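Local coordinates for putative exported protein (Bacteroides fragilis NCTC 9343, PDB 3IEE) that is of unknown function but is probably an exported, membrane-anchored lipoprotein with an all-helical fold, at residues 29-40 with 70-81; 179-189 with 261-269. One frame throughout, in Å; residues are numbered along the deposited sequence.

Contact 1: 29-40 with 70-81; sequences YYNTSLGVLKDM and VVSKDSAIVLNP. With EDO (1,2-ethanediol), chain H.
The backbone of 70-81 runs along helix 29-40 in the reverse direction, with Ser33 and Val78 CA atoms 6.5 Å apart at one end and Asp39 facing Val70 at the other. This is a loop with a short helical turn, 75-78, laid on a long helix of an all-helical fold. Val78 is a knob in a hole formed by Tyr29, Thr32, Ser33 and Val36. Its CG1 lies 3.8 Å from Val36 CG2 and touches Thr32 CG2 as well. With OG1 on the backbone-N side (chi1 -65°), Thr32 turns CG2 onto Ile77 CG2, the two side chains crossing at about a right angle. Beside this knob the Tyr29 ring lies alongside Pro81, with CE2 3.7 Å from Pro81 CB. Tyr97 of helix 87-119 touches both Tyr29 and Val78, and its OH bonds to Ser33 OG. At the other end selenomethionine Met40 bends at chi2 and chi3, which brings CE to 3.6 Å from Val70 CG2. Waters bridge polar groups of the two segments. One joins Thr32 OG1 to Asp74 OD2; another donates to Asp39 OD2 and accepts from Lys73 N. A third accepts from Lys73 NZ and donates a weak bond to Asp39 OD1. The direct hydrogen bond between the segments runs from Tyr29 OH to Val78 O, 2.7 Å long, in the carbonyl plane and on a lone pair.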
# COMPACT_ATOMS: atom_id res chain seq x y z
N TYR A 29 -12.60 -9.32 -3.75
CA TYR A 29 -12.66 -7.87 -3.46
C TYR A 29 -11.32 -7.32 -3.01
O TYR A 29 -10.93 -6.20 -3.41
CB TYR A 29 -13.75 -7.56 -2.46
CG TYR A 29 -13.97 -6.08 -2.22
CD1 TYR A 29 -13.21 -5.41 -1.26
CD2 TYR A 29 -14.90 -5.35 -2.95
CE1 TYR A 29 -13.42 -4.04 -1.01
CE2 TYR A 29 -15.12 -3.99 -2.71
CZ TYR A 29 -14.34 -3.33 -1.75
OH TYR A 29 -14.51 -1.99 -1.49
N TYR A 30 -10.59 -8.07 -2.20
CA TYR A 30 -9.24 -7.73 -1.81
C TYR A 30 -8.35 -7.61 -3.05
O TYR A 30 -7.62 -6.64 -3.21
CB TYR A 30 -8.60 -8.77 -0.86
CG TYR A 30 -7.13 -8.47 -0.61
CD1 TYR A 30 -6.73 -7.55 0.34
CD2 TYR A 30 -6.14 -9.07 -1.38
CE1 TYR A 30 -5.38 -7.25 0.54
CE2 TYR A 30 -4.80 -8.78 -1.18
CZ TYR A 30 -4.42 -7.88 -0.24
OH TYR A 30 -3.05 -7.63 -0.08
N ASN A 31 -8.38 -8.60 -3.93
CA ASN A 31 -7.50 -8.58 -5.08
C ASN A 31 -7.79 -7.42 -6.02
O ASN A 31 -6.85 -6.78 -6.54
CB ASN A 31 -7.56 -9.92 -5.83
CG ASN A 31 -6.86 -11.06 -5.06
OD1 ASN A 31 -5.92 -10.83 -4.29
ND2 ASN A 31 -7.29 -12.29 -5.34
N THR A 32 -9.06 -7.12 -6.22
CA THR A 32 -9.44 -5.96 -7.01
C THR A 32 -8.94 -4.68 -6.33
O THR A 32 -8.42 -3.78 -6.98
CB THR A 32 -10.95 -5.91 -7.25
OG1 THR A 32 -11.32 -7.04 -8.06
CG2 THR A 32 -11.37 -4.59 -7.94
N SER A 33 -9.13 -4.62 -5.00
CA SER A 33 -8.67 -3.47 -4.21
C SER A 33 -7.17 -3.25 -4.31
O SER A 33 -6.71 -2.10 -4.43
CB SER A 33 -9.04 -3.59 -2.72
OG SER A 33 -10.44 -3.55 -2.45
N LEU A 34 -6.40 -4.33 -4.28
CA LEU A 34 -4.95 -4.24 -4.34
C LEU A 34 -4.55 -3.56 -5.64
O LEU A 34 -3.71 -2.67 -5.65
CB LEU A 34 -4.33 -5.65 -4.28
CG LEU A 34 -2.78 -5.73 -4.24
CD1 LEU A 34 -2.25 -5.15 -2.96
CD2 LEU A 34 -2.30 -7.21 -4.36
N GLY A 35 -5.15 -3.99 -6.73
CA GLY A 35 -4.87 -3.39 -8.05
C GLY A 35 -5.31 -1.95 -8.20
O GLY A 35 -4.60 -1.08 -8.72
N VAL A 36 -6.51 -1.67 -7.70
CA VAL A 36 -7.10 -0.33 -7.76
C VAL A 36 -6.29 0.65 -6.95
O VAL A 36 -5.97 1.77 -7.39
CB VAL A 36 -8.57 -0.30 -7.28
CG1 VAL A 36 -9.01 1.13 -7.09
CG2 VAL A 36 -9.51 -1.03 -8.29
N LEU A 37 -5.93 0.25 -5.73
CA LEU A 37 -5.19 1.17 -4.87
C LEU A 37 -3.74 1.38 -5.34
O LEU A 37 -3.14 2.44 -5.12
CB LEU A 37 -5.25 0.62 -3.45
CG LEU A 37 -6.67 0.69 -2.88
CD1 LEU A 37 -6.77 -0.14 -1.58
CD2 LEU A 37 -7.12 2.13 -2.61
N LYS A 38 -3.17 0.36 -5.94
CA LYS A 38 -1.86 0.48 -6.61
C LYS A 38 -1.93 1.55 -7.69
O LYS A 38 -1.03 2.38 -7.77
CB LYS A 38 -1.41 -0.88 -7.16
CG LYS A 38 -0.16 -0.82 -7.99
CD LYS A 38 0.28 -2.15 -8.50
CE LYS A 38 1.53 -2.01 -9.37
NZ LYS A 38 1.62 -3.17 -10.31
N ASP A 39 -3.00 1.54 -8.47
CA ASP A 39 -3.20 2.43 -9.59
C ASP A 39 -3.57 3.86 -9.18
O ASP A 39 -3.11 4.82 -9.81
CB ASP A 39 -4.36 1.90 -10.46
CG ASP A 39 -4.07 1.91 -11.91
OD1 ASP A 39 -2.88 1.84 -12.28
OD2 ASP A 39 -5.06 1.98 -12.72
N MSE A 40 -4.41 3.99 -8.14
CA MSE A 40 -4.98 5.26 -7.69
C MSE A 40 -4.07 6.07 -6.79
O MSE A 40 -4.22 7.28 -6.75
CB MSE A 40 -6.31 5.06 -6.98
CG MSE A 40 -7.40 4.55 -7.89
SE MSE A 40 -7.84 5.88 -9.28
CE MSE A 40 -6.73 5.27 -10.77
N VAL A 70 -3.94 8.54 -14.24
CA VAL A 70 -4.69 7.51 -14.98
C VAL A 70 -6.18 7.50 -14.60
O VAL A 70 -6.56 7.81 -13.47
CB VAL A 70 -4.08 6.07 -14.81
CG1 VAL A 70 -2.62 6.05 -15.34
CG2 VAL A 70 -4.20 5.56 -13.35
N VAL A 71 -7.01 7.13 -15.56
CA VAL A 71 -8.45 7.01 -15.35
C VAL A 71 -8.68 5.85 -14.39
O VAL A 71 -8.03 4.79 -14.48
CB VAL A 71 -9.24 6.72 -16.68
CG1 VAL A 71 -8.76 5.41 -17.34
CG2 VAL A 71 -10.73 6.66 -16.43
N SER A 72 -9.61 6.07 -13.47
CA SER A 72 -10.00 5.07 -12.50
C SER A 72 -10.57 3.83 -13.20
O SER A 72 -11.45 3.96 -14.07
CB SER A 72 -11.06 5.68 -11.58
OG SER A 72 -11.59 4.72 -10.68
N LYS A 73 -10.09 2.64 -12.82
CA LYS A 73 -10.60 1.36 -13.31
C LYS A 73 -11.30 0.64 -12.17
O LYS A 73 -10.94 0.85 -10.99
CB LYS A 73 -9.45 0.47 -13.82
CG LYS A 73 -8.64 1.06 -15.01
CD LYS A 73 -7.31 0.29 -15.17
CE LYS A 73 -6.26 1.12 -15.96
NZ LYS A 73 -5.39 0.25 -16.82
N ASP A 74 -12.31 -0.17 -12.47
CA ASP A 74 -12.95 -1.04 -11.47
C ASP A 74 -13.59 -0.30 -10.29
O ASP A 74 -13.87 -0.91 -9.23
CB ASP A 74 -11.99 -2.14 -10.98
CG ASP A 74 -11.76 -3.25 -12.01
OD1 ASP A 74 -12.61 -3.45 -12.92
OD2 ASP A 74 -10.73 -3.96 -11.83
N SER A 75 -13.91 0.98 -10.49
CA SER A 75 -14.65 1.77 -9.50
C SER A 75 -16.01 1.14 -9.19
O SER A 75 -16.45 1.19 -8.03
CB SER A 75 -14.81 3.23 -9.93
OG SER A 75 -15.76 3.39 -10.97
N ALA A 76 -16.61 0.46 -10.18
CA ALA A 76 -17.92 -0.23 -10.02
C ALA A 76 -17.81 -1.37 -9.00
O ALA A 76 -18.75 -1.67 -8.26
CB ALA A 76 -18.43 -0.79 -11.37
N ILE A 77 -16.65 -2.00 -8.94
CA ILE A 77 -16.47 -3.10 -8.05
C ILE A 77 -16.18 -2.55 -6.66
O ILE A 77 -16.85 -2.92 -5.69
CB ILE A 77 -15.36 -4.01 -8.55
CG1 ILE A 77 -15.73 -4.52 -9.96
CG2 ILE A 77 -15.09 -5.16 -7.56
CD1 ILE A 77 -14.66 -5.39 -10.64
N VAL A 78 -15.19 -1.67 -6.54
CA VAL A 78 -14.73 -1.27 -5.19
C VAL A 78 -15.75 -0.40 -4.44
O VAL A 78 -15.83 -0.41 -3.21
CB VAL A 78 -13.35 -0.62 -5.23
CG1 VAL A 78 -12.30 -1.60 -5.74
CG2 VAL A 78 -13.34 0.65 -6.10
N LEU A 79 -16.55 0.35 -5.18
CA LEU A 79 -17.58 1.18 -4.53
C LEU A 79 -18.81 0.35 -4.18
O LEU A 79 -19.73 0.89 -3.59
CB LEU A 79 -18.00 2.36 -5.40
CG LEU A 79 -16.93 3.47 -5.57
CD1 LEU A 79 -17.30 4.47 -6.72
CD2 LEU A 79 -16.75 4.19 -4.21
N ASN A 80 -18.84 -0.92 -4.58
CA ASN A 80 -20.00 -1.76 -4.31
C ASN A 80 -19.62 -3.07 -3.63
O ASN A 80 -19.89 -4.13 -4.16
CB ASN A 80 -20.80 -1.99 -5.60
CG ASN A 80 -21.37 -0.70 -6.12
OD1 ASN A 80 -22.31 -0.16 -5.53
ND2 ASN A 80 -20.77 -0.15 -7.20
N PRO A 81 -19.00 -2.99 -2.44
CA PRO A 81 -18.63 -4.24 -1.78
C PRO A 81 -19.90 -5.06 -1.53
O PRO A 81 -20.97 -4.50 -1.22
CB PRO A 81 -18.00 -3.78 -0.45
CG PRO A 81 -18.59 -2.43 -0.20
CD PRO A 81 -18.71 -1.83 -1.60
C1 EDO H . -0.94 -3.71 0.87
O1 EDO H . -0.53 -3.46 2.24
C2 EDO H . -0.94 -5.20 0.52
O2 EDO H . -2.04 -5.90 1.15
O HOH W 1 -10.86 -6.63 -10.99
O HOH W 2 -7.72 2.04 -11.13
O HOH W 3 -3.50 0.05 -14.63

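Contact 2: 179-189 with 261-269. With EDO (1,2-ethanediol), chain H.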
# COMPACT_ATOMS: atom_id res chain seq x y z
N SER A 179 3.74 -10.56 3.33
CA SER A 179 3.87 -9.82 2.07
C SER A 179 3.03 -8.52 2.13
O SER A 179 3.45 -7.45 1.67
CB SER A 179 3.43 -10.71 0.92
OG SER A 179 4.34 -11.79 0.75
N SER A 180 1.83 -8.61 2.70
CA SER A 180 0.99 -7.39 2.89
C SER A 180 1.66 -6.37 3.83
O SER A 180 1.65 -5.17 3.58
CB SER A 180 -0.40 -7.75 3.44
OG SER A 180 -1.12 -8.51 2.48
N THR A 181 2.27 -6.86 4.90
CA THR A 181 2.91 -5.99 5.85
C THR A 181 4.10 -5.30 5.19
O THR A 181 4.32 -4.08 5.40
CB THR A 181 3.35 -6.72 7.16
OG1 THR A 181 2.27 -7.53 7.68
CG2 THR A 181 3.73 -5.71 8.25
N MSE A 182 4.93 -6.05 4.43
CA MSE A 182 6.06 -5.43 3.70
C MSE A 182 5.58 -4.35 2.73
O MSE A 182 6.18 -3.27 2.66
CB MSE A 182 6.90 -6.48 2.99
CG MSE A 182 7.71 -7.33 4.00
SE MSE A 182 8.98 -8.49 3.08
CE MSE A 182 7.73 -9.87 2.47
N GLN A 183 4.49 -4.62 2.02
CA GLN A 183 3.96 -3.62 1.07
C GLN A 183 3.47 -2.38 1.80
O GLN A 183 3.61 -1.25 1.32
CB GLN A 183 2.87 -4.25 0.19
CG GLN A 183 2.41 -3.37 -0.94
CD GLN A 183 3.52 -3.07 -1.93
OE1 GLN A 183 4.01 -3.98 -2.59
NE2 GLN A 183 3.95 -1.80 -2.02
N SER A 184 2.87 -2.58 2.97
CA SER A 184 2.41 -1.45 3.78
C SER A 184 3.59 -0.57 4.22
O SER A 184 3.54 0.68 4.25
CB SER A 184 1.66 -1.97 5.02
OG SER A 184 1.08 -0.87 5.64
N ILE A 185 4.69 -1.24 4.58
CA ILE A 185 5.90 -0.52 4.99
C ILE A 185 6.47 0.27 3.80
O ILE A 185 6.86 1.46 3.92
CB ILE A 185 6.97 -1.49 5.55
CG1 ILE A 185 6.50 -2.05 6.93
CG2 ILE A 185 8.38 -0.80 5.56
CD1 ILE A 185 7.23 -3.29 7.46
N LEU A 186 6.53 -0.38 2.64
CA LEU A 186 6.97 0.32 1.39
C LEU A 186 6.13 1.58 1.10
O LEU A 186 6.67 2.66 0.81
CB LEU A 186 6.94 -0.62 0.19
CG LEU A 186 7.97 -1.77 0.21
CD1 LEU A 186 7.68 -2.71 -0.94
CD2 LEU A 186 9.39 -1.24 0.19
N ASN A 187 4.82 1.42 1.18
CA ASN A 187 3.89 2.54 0.92
C ASN A 187 4.05 3.70 1.89
O ASN A 187 3.90 4.88 1.51
CB ASN A 187 2.40 2.07 0.90
CG ASN A 187 2.11 1.04 -0.20
OD1 ASN A 187 2.88 0.87 -1.14
ND2 ASN A 187 1.01 0.32 -0.04
N LEU A 188 4.36 3.41 3.17
CA LEU A 188 4.69 4.48 4.14
C LEU A 188 6.03 5.11 3.83
O LEU A 188 6.18 6.34 3.85
CB LEU A 188 4.71 3.98 5.60
CG LEU A 188 3.42 3.54 6.30
CD1 LEU A 188 3.75 2.59 7.48
CD2 LEU A 188 2.56 4.73 6.77
N TYR A 189 7.02 4.26 3.55
CA TYR A 189 8.38 4.75 3.28
C TYR A 189 8.37 5.73 2.08
O TYR A 189 9.13 6.68 2.04
CB TYR A 189 9.40 3.62 3.10
CG TYR A 189 10.77 4.21 2.89
CD1 TYR A 189 11.46 4.83 3.94
CD2 TYR A 189 11.33 4.30 1.62
CE1 TYR A 189 12.69 5.46 3.71
CE2 TYR A 189 12.52 4.94 1.40
CZ TYR A 189 13.21 5.51 2.43
OH TYR A 189 14.42 6.17 2.22
N LEU A 261 14.62 -1.33 -0.92
CA LEU A 261 13.60 -2.04 -0.13
C LEU A 261 12.60 -2.78 -1.03
O LEU A 261 12.23 -3.93 -0.72
CB LEU A 261 12.87 -1.07 0.79
CG LEU A 261 13.71 -0.47 1.93
CD1 LEU A 261 12.92 0.58 2.72
CD2 LEU A 261 14.24 -1.54 2.89
N THR A 262 12.15 -2.13 -2.12
CA THR A 262 11.11 -2.72 -2.97
C THR A 262 11.76 -3.91 -3.62
O THR A 262 11.18 -4.97 -3.73
CB THR A 262 10.57 -1.76 -4.03
OG1 THR A 262 11.63 -1.37 -4.89
CG2 THR A 262 9.92 -0.53 -3.43
N SER A 263 13.03 -3.77 -4.00
CA SER A 263 13.75 -4.91 -4.56
C SER A 263 13.92 -6.09 -3.59
O SER A 263 13.83 -7.25 -4.01
CB SER A 263 15.11 -4.46 -5.12
OG SER A 263 14.87 -3.51 -6.16
N ALA A 264 14.11 -5.78 -2.31
CA ALA A 264 14.23 -6.80 -1.27
C ALA A 264 12.88 -7.54 -1.14
O ALA A 264 12.82 -8.79 -1.09
CB ALA A 264 14.67 -6.18 0.05
N PHE A 265 11.81 -6.77 -1.22
CA PHE A 265 10.46 -7.32 -1.20
C PHE A 265 10.22 -8.24 -2.41
O PHE A 265 9.81 -9.40 -2.27
CB PHE A 265 9.46 -6.17 -1.15
CG PHE A 265 8.07 -6.58 -1.45
CD1 PHE A 265 7.38 -7.40 -0.57
CD2 PHE A 265 7.46 -6.22 -2.66
CE1 PHE A 265 6.09 -7.82 -0.83
CE2 PHE A 265 6.13 -6.63 -2.94
CZ PHE A 265 5.47 -7.45 -2.03
N GLU A 266 10.48 -7.72 -3.60
CA GLU A 266 10.25 -8.48 -4.84
C GLU A 266 11.03 -9.79 -4.86
O GLU A 266 10.51 -10.80 -5.33
CB GLU A 266 10.63 -7.64 -6.05
CG GLU A 266 9.74 -6.45 -6.28
CD GLU A 266 8.36 -6.81 -6.83
OE1 GLU A 266 8.23 -7.87 -7.49
OE2 GLU A 266 7.41 -6.02 -6.59
N THR A 267 12.26 -9.78 -4.36
CA THR A 267 13.05 -10.99 -4.34
C THR A 267 12.43 -12.02 -3.38
O THR A 267 12.49 -13.21 -3.63
CB THR A 267 14.52 -10.70 -3.97
OG1 THR A 267 14.58 -10.05 -2.70
CG2 THR A 267 15.14 -9.81 -4.98
N SER A 268 11.81 -11.55 -2.30
CA SER A 268 11.26 -12.49 -1.29
C SER A 268 10.10 -13.28 -1.87
O SER A 268 9.92 -14.45 -1.54
CB SER A 268 10.82 -11.76 -0.03
OG SER A 268 9.61 -11.07 -0.26
N ILE A 269 9.31 -12.64 -2.71
CA ILE A 269 8.09 -13.28 -3.24
C ILE A 269 8.32 -14.03 -4.58
O ILE A 269 7.37 -14.56 -5.16
CB ILE A 269 6.91 -12.28 -3.33
CG1 ILE A 269 7.19 -11.14 -4.33
CG2 ILE A 269 6.58 -11.72 -1.95
CD1 ILE A 269 5.98 -10.27 -4.61
C1 EDO H . -0.94 -3.71 0.87
O1 EDO H . -0.53 -3.46 2.24
C2 EDO H . -0.94 -5.20 0.52
O2 EDO H . -2.04 -5.90 1.15
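Phe265 meets Met182 and Leu186 where helix 179-189 and helix 261-268 pack antiparallel, their axes 10.4 Å apart at closest approach and their directions 165° apart. It is a helix-helix interface of an all-helical fold with knobs-into-holes character, and no hydrogen bond crosses it.

The apolar packing centres on Phe265, a knob among Ser179, Met182, Gln183 and Leu186. Its CG is anti to the backbone N (chi1 166°), and the ring reaches among these four residues. CB of selenomethionine Met182 lies 3.7 Å from Phe265 CD1, and Leu186 CD1 touches Phe265 CB and CG. The other branch of Leu186 packs on the preceding turn: CD2 is 3.5 Å from Leu261 CB and also meets Thr262 CG2. At the end of this row Leu261 CD1 sits over one face of the Tyr189 ring, offset toward its rim. Phe233 and Phe240 of helix 224-247 also touch Met182.

Polar groups meet carbon here. In one of its two conformers Gln183 bends at chi2 and brings OE1 to 3.4 Å from Phe265 CE2, its amide plane nearly perpendicular to the ring. In that conformer its NE2 donates to Asn187 OD1 on the same helix at 3.0 Å. Ser179 also has two conformers; in the one described, OG bonds to Val175 O one turn back, and the same OG lies against Ile269 CG2.

Ser268 OG bonds back to Phe265 O, in the carbonyl plane on a lone pair, and Ser268 OG lies 3.5 Å from Met182 CE.

Contact 2 is the more buried, its centre about 9 Å from the centre of the chain; contact 1, at about 13 Å, is partly exposed. They share no helix and belong to different sequence families. Contact 1 sets a loop on a helix and mixes apolar packing with a direct hydrogen bond and water bridges. Contact 2 joins two helices by packing, with no hydrogen bond across. The two contacts touch where Tyr30 OH lies 3.3 Å from Ser180 OG, a weak hydrogen bond. A 1,2-ethanediol, probably from the crystallisation liquor, lies between helix 17-40 and helix 169-189. It bonds to Ser180 and lies very close to Tyr30 OH, at a distance too short to trust.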